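Side-chain contacts in FAD synthase (Thermoplasma volcanium GSS1, PDB 3GLV), which probably catalyses transfer of the AMP part of ATP to flavin mononucleotide, giving flavin adenine dinucleotide and diphosphate: residues 9-12 with 17-20; 22-27 with 116-121. All coordinates share one frame; numbering follows the deposited sequence.

Contact 1 (9-12 with 17-20). With SO4 (sulfate ion), chain C.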
ATOM      1  N   GLY A   9      -6.300   6.989  11.389  1.00 20.39           N
ATOM      2  CA  GLY A   9      -6.918   7.521  10.149  1.00 19.51           C
ATOM      3  C   GLY A   9      -7.981   6.557   9.662  1.00 20.12           C
ATOM      4  O   GLY A   9      -8.163   5.469  10.250  1.00 18.95           O
ATOM      5  N   VAL A  10      -8.688   6.980   8.616  1.00 19.74           N
ATOM      6  CA  VAL A  10      -9.636   6.168   7.908  1.00 19.41           C
ATOM      7  C   VAL A  10      -8.937   5.326   6.865  1.00 19.38           C
ATOM      8  O   VAL A  10      -9.231   4.170   6.766  1.00 17.93           O
ATOM      9  CB  VAL A  10     -10.750   7.061   7.265  1.00 19.25           C
ATOM     10  CG1 VAL A  10     -11.677   6.238   6.470  1.00 20.09           C
ATOM     11  CG2 VAL A  10     -11.562   7.912   8.388  1.00 18.22           C
ATOM     12  N   PHE A  11      -8.031   5.933   6.078  1.00 20.15           N
ATOM     13  CA  PHE A  11      -7.290   5.267   5.000  1.00 20.17           C
ATOM     14  C   PHE A  11      -8.226   4.600   4.006  1.00 20.80           C
ATOM     15  O   PHE A  11      -8.105   3.418   3.730  1.00 19.79           O
ATOM     16  CB  PHE A  11      -6.271   4.238   5.578  1.00 20.68           C
ATOM     17  CG  PHE A  11      -5.345   4.841   6.633  1.00 20.02           C
ATOM     18  CD1 PHE A  11      -4.351   5.751   6.253  1.00 22.70           C
ATOM     19  CD2 PHE A  11      -5.517   4.560   8.005  1.00 21.46           C
ATOM     20  CE1 PHE A  11      -3.521   6.350   7.214  1.00 19.66           C
ATOM     21  CE2 PHE A  11      -4.703   5.152   8.971  1.00 19.37           C
ATOM     22  CZ  PHE A  11      -3.706   6.061   8.561  1.00 19.74           C
ATOM     23  N   ASP A  12      -9.187   5.359   3.502  1.00 20.11           N
ATOM     24  CA  ASP A  12     -10.184   4.792   2.584  1.00 21.17           C
ATOM     25  C   ASP A  12      -9.542   4.455   1.227  1.00 21.46           C
ATOM     26  O   ASP A  12      -9.449   3.267   0.835  1.00 22.48           O
ATOM     27  CB  ASP A  12     -11.376   5.733   2.432  1.00 19.80           C
ATOM     28  CG  ASP A  12     -12.539   5.102   1.731  1.00 21.04           C
ATOM     29  OD1 ASP A  12     -12.710   3.839   1.768  1.00 18.19           O
ATOM     30  OD2 ASP A  12     -13.327   5.914   1.172  1.00 21.43           O
ATOM     31  N   GLY A  17      -0.117  10.943   0.495  1.00 20.75           N
ATOM     32  CA  GLY A  17      -0.281  11.683   1.768  1.00 20.67           C
ATOM     33  C   GLY A  17      -0.302  10.751   2.971  1.00 20.71           C
ATOM     34  O   GLY A  17       0.322  11.020   4.020  1.00 19.57           O
ATOM     35  N   HIS A  18      -1.019   9.632   2.814  1.00 20.05           N
ATOM     36  CA  HIS A  18      -1.064   8.658   3.818  1.00 20.20           C
ATOM     37  C   HIS A  18       0.348   8.091   3.980  1.00 20.19           C
ATOM     38  O   HIS A  18       0.822   7.904   5.095  1.00 20.33           O
ATOM     39  CB  HIS A  18      -2.006   7.498   3.436  1.00 20.09           C
ATOM     40  CG  HIS A  18      -3.437   7.872   3.382  1.00 21.38           C
ATOM     41  ND1 HIS A  18      -4.239   7.516   2.322  1.00 23.40           N
ATOM     42  CD2 HIS A  18      -4.237   8.526   4.275  1.00 23.17           C
ATOM     43  CE1 HIS A  18      -5.475   7.951   2.557  1.00 27.19           C
ATOM     44  NE2 HIS A  18      -5.507   8.547   3.741  1.00 22.85           N
ATOM     45  N   ILE A  19       0.987   7.726   2.877  1.00 19.80           N
ATOM     46  CA  ILE A  19       2.322   7.168   2.930  1.00 19.19           C
ATOM     47  C   ILE A  19       3.266   8.122   3.672  1.00 19.72           C
ATOM     48  O   ILE A  19       4.092   7.676   4.493  1.00 18.31           O
ATOM     49  CB  ILE A  19       2.890   6.913   1.528  1.00 19.59           C
ATOM     50  CG1 ILE A  19       2.045   5.866   0.766  1.00 22.25           C
ATOM     51  CG2 ILE A  19       4.373   6.449   1.617  1.00 18.63           C
ATOM     52  CD1 ILE A  19       1.775   4.550   1.614  1.00 18.05           C
ATOM     53  N   HIS A  20       3.189   9.429   3.394  1.00 18.99           N
ATOM     54  CA  HIS A  20       4.119  10.364   4.090  1.00 18.46           C
ATOM     55  C   HIS A  20       3.796  10.337   5.609  1.00 19.12           C
ATOM     56  O   HIS A  20       4.706  10.282   6.423  1.00 19.01           O
ATOM     57  CB  HIS A  20       4.012  11.751   3.540  1.00 17.77           C
ATOM     58  CG  HIS A  20       4.743  12.818   4.314  1.00 20.04           C
ATOM     59  ND1 HIS A  20       6.087  13.094   4.115  1.00 18.83           N
ATOM     60  CD2 HIS A  20       4.280  13.790   5.149  1.00 22.14           C
ATOM     61  CE1 HIS A  20       6.431  14.132   4.872  1.00 23.43           C
ATOM     62  NE2 HIS A  20       5.354  14.583   5.501  1.00 18.93           N
TER
HETATM   63  S   SO4 C 203      -7.588   9.849   6.733  1.00 48.52           S
HETATM   64  O1  SO4 C 203      -8.639  10.703   6.154  1.00 57.52           O
HETATM   65  O2  SO4 C 203      -7.994   9.528   8.101  1.00 55.19           O
HETATM   66  O3  SO4 C 203      -7.546   8.558   6.007  1.00 51.06           O
HETATM   67  O4  SO4 C 203      -6.403  10.710   6.687  1.00 51.83           O

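Contact 2 (22-27 with 116-121)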
ATOM      1  N   LEU A  22       2.426   7.905   7.517  1.00 17.85           N
ATOM      2  CA  LEU A  22       2.858   6.655   8.070  1.00 17.58           C
ATOM      3  C   LEU A  22       4.394   6.513   8.091  1.00 17.16           C
ATOM      4  O   LEU A  22       4.948   6.213   9.091  1.00 17.35           O
ATOM      5  CB  LEU A  22       2.191   5.497   7.348  1.00 16.64           C
ATOM      6  CG  LEU A  22       0.672   5.433   7.439  1.00 20.31           C
ATOM      7  CD1 LEU A  22       0.092   4.198   6.789  1.00 22.50           C
ATOM      8  CD2 LEU A  22       0.255   5.518   8.870  1.00 31.00           C
ATOM      9  N   LYS A  23       5.056   6.773   6.982  1.00 18.09           N
ATOM     10  CA  LYS A  23       6.493   6.655   6.882  1.00 18.97           C
ATOM     11  C   LYS A  23       7.218   7.550   7.845  1.00 19.23           C
ATOM     12  O   LYS A  23       8.222   7.121   8.478  1.00 18.94           O
ATOM     13  CB  LYS A  23       6.968   6.881   5.464  1.00 19.62           C
ATOM     14  CG  LYS A  23       8.434   6.763   5.284  1.00 22.39           C
ATOM     15  CD  LYS A  23       8.880   6.854   3.770  1.00 26.61           C
ATOM     16  CE  LYS A  23       8.412   5.638   2.939  1.00 27.20           C
ATOM     17  NZ  LYS A  23       9.106   5.728   1.622  1.00 25.32           N
ATOM     18  N   GLU A  24       6.748   8.791   7.981  1.00 19.11           N
ATOM     19  CA  GLU A  24       7.429   9.719   8.889  1.00 18.80           C
ATOM     20  C   GLU A  24       7.131   9.296  10.340  1.00 19.30           C
ATOM     21  O   GLU A  24       7.982   9.420  11.181  1.00 17.67           O
ATOM     22  CB  GLU A  24       7.025  11.159   8.641  1.00 19.13           C
ATOM     23  CG  GLU A  24       7.461  11.710   7.290  1.00 20.59           C
ATOM     24  CD  GLU A  24       8.960  11.624   7.075  1.00 20.50           C
ATOM     25  OE1 GLU A  24       9.701  12.346   7.751  1.00 22.02           O
ATOM     26  OE2 GLU A  24       9.391  10.833   6.231  1.00 21.82           O
ATOM     27  N   SER A  25       5.934   8.731  10.603  1.00 18.68           N
ATOM     28  CA  SER A  25       5.633   8.282  11.931  1.00 18.86           C
ATOM     29  C   SER A  25       6.586   7.154  12.298  1.00 20.12           C
ATOM     30  O   SER A  25       7.096   7.137  13.400  1.00 19.82           O
ATOM     31  CB  SER A  25       4.177   7.862  12.092  1.00 19.00           C
ATOM     32  OG  SER A  25       3.292   8.955  11.834  1.00 19.31           O
ATOM     33  N   LYS A  26       6.819   6.208  11.371  1.00 21.05           N
ATOM     34  CA  LYS A  26       7.681   5.054  11.635  1.00 21.18           C
ATOM     35  C   LYS A  26       9.093   5.508  11.977  1.00 20.40           C
ATOM     36  O   LYS A  26       9.742   4.966  12.869  1.00 19.95           O
ATOM     37  CB  LYS A  26       7.684   4.105  10.466  1.00 22.49           C
ATOM     38  CG  LYS A  26       8.663   2.902  10.581  1.00 25.82           C
ATOM     39  CD  LYS A  26       8.421   2.022  11.786  1.00 27.78           C
ATOM     40  CE  LYS A  26       9.312   0.768  11.749  1.00 31.14           C
ATOM     41  NZ  LYS A  26       8.631  -0.410  11.238  1.00 34.73           N
ATOM     42  N   LYS A  27       9.544   6.567  11.314  1.00 19.99           N
ATOM     43  CA  LYS A  27      10.892   7.074  11.530  1.00 18.80           C
ATOM     44  C   LYS A  27      11.108   7.464  12.988  1.00 18.98           C
ATOM     45  O   LYS A  27      12.265   7.589  13.406  1.00 17.64           O
ATOM     46  CB  LYS A  27      11.190   8.297  10.664  1.00 17.11           C
ATOM     47  CG  LYS A  27      11.435   7.955   9.222  1.00 18.44           C
ATOM     48  CD  LYS A  27      11.747   9.180   8.404  1.00 18.08           C
ATOM     49  CE  LYS A  27      11.994   8.774   6.966  1.00 17.07           C
ATOM     50  NZ  LYS A  27      11.924   9.968   6.062  1.00 15.79           N
ATOM     51  N   VAL A 116       3.378  14.132  18.584  1.00 19.10           N
ATOM     52  CA  VAL A 116       4.228  14.728  17.539  1.00 19.64           C
ATOM     53  C   VAL A 116       3.438  15.039  16.276  1.00 21.11           C
ATOM     54  O   VAL A 116       2.754  14.170  15.726  1.00 21.36           O
ATOM     55  CB  VAL A 116       5.413  13.807  17.243  1.00 19.58           C
ATOM     56  CG1 VAL A 116       6.230  14.232  15.982  1.00 22.47           C
ATOM     57  CG2 VAL A 116       6.334  13.765  18.458  1.00 19.10           C
ATOM     58  N   ARG A 117       3.487  16.292  15.810  1.00 21.22           N
ATOM     59  CA  ARG A 117       2.906  16.593  14.504  1.00 21.76           C
ATOM     60  C   ARG A 117       3.902  16.216  13.386  1.00 22.04           C
ATOM     61  O   ARG A 117       5.087  16.561  13.459  1.00 21.11           O
ATOM     62  CB  ARG A 117       2.498  18.061  14.402  1.00 22.06           C
ATOM     63  CG  ARG A 117       1.194  18.377  15.123  1.00 23.85           C
ATOM     64  CD  ARG A 117       0.725  19.871  15.019  1.00 26.38           C
ATOM     65  NE  ARG A 117       1.771  20.808  15.405  1.00 27.05           N
ATOM     66  CZ  ARG A 117       2.555  21.499  14.576  1.00 31.43           C
ATOM     67  NH1 ARG A 117       2.425  21.441  13.254  1.00 35.08           N
ATOM     68  NH2 ARG A 117       3.493  22.284  15.088  1.00 34.15           N
ATOM     69  N   ILE A 118       3.415  15.495  12.366  1.00 21.63           N
ATOM     70  CA  ILE A 118       4.206  15.173  11.190  1.00 21.32           C
ATOM     71  C   ILE A 118       4.316  16.336  10.221  1.00 22.14           C
ATOM     72  O   ILE A 118       3.403  17.128  10.126  1.00 23.01           O
ATOM     73  CB  ILE A 118       3.619  13.987  10.461  1.00 20.00           C
ATOM     74  CG1 ILE A 118       3.583  12.801  11.434  1.00 21.90           C
ATOM     75  CG2 ILE A 118       4.388  13.706   9.107  1.00 17.24           C
ATOM     76  CD1 ILE A 118       4.964  12.400  12.052  1.00 19.84           C
ATOM     77  N   SER A 119       5.431  16.435   9.512  1.00 23.23           N
ATOM     78  CA  SER A 119       5.666  17.543   8.548  1.00 24.89           C
ATOM     79  C   SER A 119       4.619  17.566   7.446  1.00 25.88           C
ATOM     80  O   SER A 119       4.034  16.530   7.114  1.00 24.42           O
ATOM     81  CB  SER A 119       7.026  17.417   7.871  1.00 24.26           C
ATOM     82  OG  SER A 119       7.112  16.209   7.133  1.00 21.70           O
ATOM     83  N   LYS A 120       4.390  18.745   6.887  1.00 28.42           N
ATOM     84  CA  LYS A 120       3.395  18.900   5.810  1.00 30.78           C
ATOM     85  C   LYS A 120       3.842  18.099   4.585  1.00 31.56           C
ATOM     86  O   LYS A 120       5.009  18.138   4.239  1.00 31.29           O
ATOM     87  CB  LYS A 120       3.226  20.395   5.487  1.00 31.68           C
ATOM     88  CG  LYS A 120       2.167  20.683   4.415  1.00 35.61           C
ATOM     89  CD  LYS A 120       1.702  22.151   4.400  1.00 41.15           C
ATOM     90  CE  LYS A 120       2.742  23.115   3.850  1.00 42.79           C
ATOM     91  NZ  LYS A 120       2.152  24.492   3.606  1.00 47.22           N
ATOM     92  N   TYR A 121       2.973  17.297   3.987  1.00 33.18           N
ATOM     93  CA  TYR A 121       3.353  16.579   2.769  1.00 35.70           C
ATOM     94  C   TYR A 121       3.399  17.560   1.551  1.00 37.39           C
ATOM     95  O   TYR A 121       2.644  18.496   1.507  1.00 37.49           O
ATOM     96  CB  TYR A 121       2.392  15.406   2.478  1.00 35.62           C
ATOM     97  CG  TYR A 121       2.709  14.740   1.166  1.00 37.17           C
ATOM     98  CD1 TYR A 121       3.987  14.296   0.908  1.00 40.56           C
ATOM     99  CD2 TYR A 121       1.759  14.610   0.157  1.00 40.30           C
ATOM    100  CE1 TYR A 121       4.326  13.707  -0.308  1.00 42.25           C
ATOM    101  CE2 TYR A 121       2.086  14.016  -1.093  1.00 40.37           C
ATOM    102  CZ  TYR A 121       3.376  13.571  -1.315  1.00 43.62           C
ATOM    103  OH  TYR A 121       3.786  12.998  -2.528  1.00 44.19           O
TER

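Contact 1 (9-12 with 17-20)
F11 and H18 meet where the loop after strand 4-9 faces the HxGH signature (H15 to H18) of the nucleotidyltransferases, at the start of helix 16-26. The two rings form an offset edge-to-face pair, with the phenyl edge turned to the face of the imidazole, planes at 61° and centroids 5.1 Å apart. Its closest atoms are F11 CD1 and H18 CD2, at 3.4 Å. F11 adds a CH-pi contact from its backbone: CA lies over the imidazole face, 4.3 Å from the H18 ring centroid. With CG beside its own backbone N (chi1 -68°), the H18 ring reaches out from the helix across this corner and carries NE2 to a sulfate ion, probably from the crystallisation liquor. H18 ND1 is bonded to H15 N, which helps to fix the rotation of the ring, and the H15 ring stacks on it.

Two successive backbone N-H groups, of V10 and F11, hold the sulfate. V10 N gives a nearly straight bond to sulfate O2 (2.7 Å), and F11 N an equally short one to sulfate O3, which also lies over one face of the phenyl ring. V10, F11, G17 and H18 are inferred ATP-binding residues, so the anion may mark a place for a nucleotide phosphate. Sulfate O3 is gripped more than once: besides the F11 bond and a weak one from V10 N, it accepts a hydrogen bond from H18 NE2 at 3.0 Å with a bent N-H...O angle of 137°.

Contact 2 (22-27 with 116-121)
I118 makes the van der Waals contacts between the two segments, splitting its two branches between neighbouring side chains of helix 16-26. Its CG2 methyl lies against the aliphatic part of E24, 3.7 Å from E24 CB and 4.1 Å from E24 CG; the two side chains cross at a slant. The other branch runs toward S25, where I118 CD1 comes to 3.8 Å from S25 OG and I118 CG1 is almost as near. A first torsion of -59° sets CG2 anti to the backbone N of I118 and puts CG1 beside that N, anti to the carbonyl carbon, which lets one residue meet both neighbours. The contact is buried, with the CA atoms of E24 and I118 6.7 Å apart.

In the Rossmann-like alpha/beta fold, helix 16-26 is the helix of the beta-alpha-beta crossover between parallel strands 4-9 and 31-36, and I118 follows strand 114-117, outermost in this chain's sheet, so the contact joins the loop just past that strand to the helix. I118 also touches H20 and Y21 of the helix and T90 of strand 88-91. Cutting I118 back to an alanine removes both branches, which would probably open a gap beside S25 and take the methyl contact from E24 CB and CG.

No hydrogen bond crosses between the two segments; polar ends are served from other directions. S25 OG bonds to Y21 O one turn back in the helix, with a weak second bond to T90 OG1, while its flank packs on the isoleucine. The E24 chain, bent at chi2 (-57°), carries its carboxylate away from I118 to a salt bridge within the segment: K27 NZ meets the syn lone pair of E24 OE2 at 2.7 Å.

Overall arrangement
Contacts 1 and 2 share helix 16-26, the first near its N-terminal end and the second near its C-terminal end, with centres about 11 Å apart. H20 joins them directly: H20 NE2 lies 2.9 Å from S119 O, a probable hydrogen bond, and H20 CD2 packs 3.6 Å from Y121 CB. Thus the helix that presents H18 to the sulfate also holds the loop 118-121, whose Y121 is another inferred ATP-binding residue. The Y121 side chain is about 9 Å from that of H18, and D94, inferred to bind ATP as well, is about 11 Å from H18 and about 8 Å from I118, side chain to side chain.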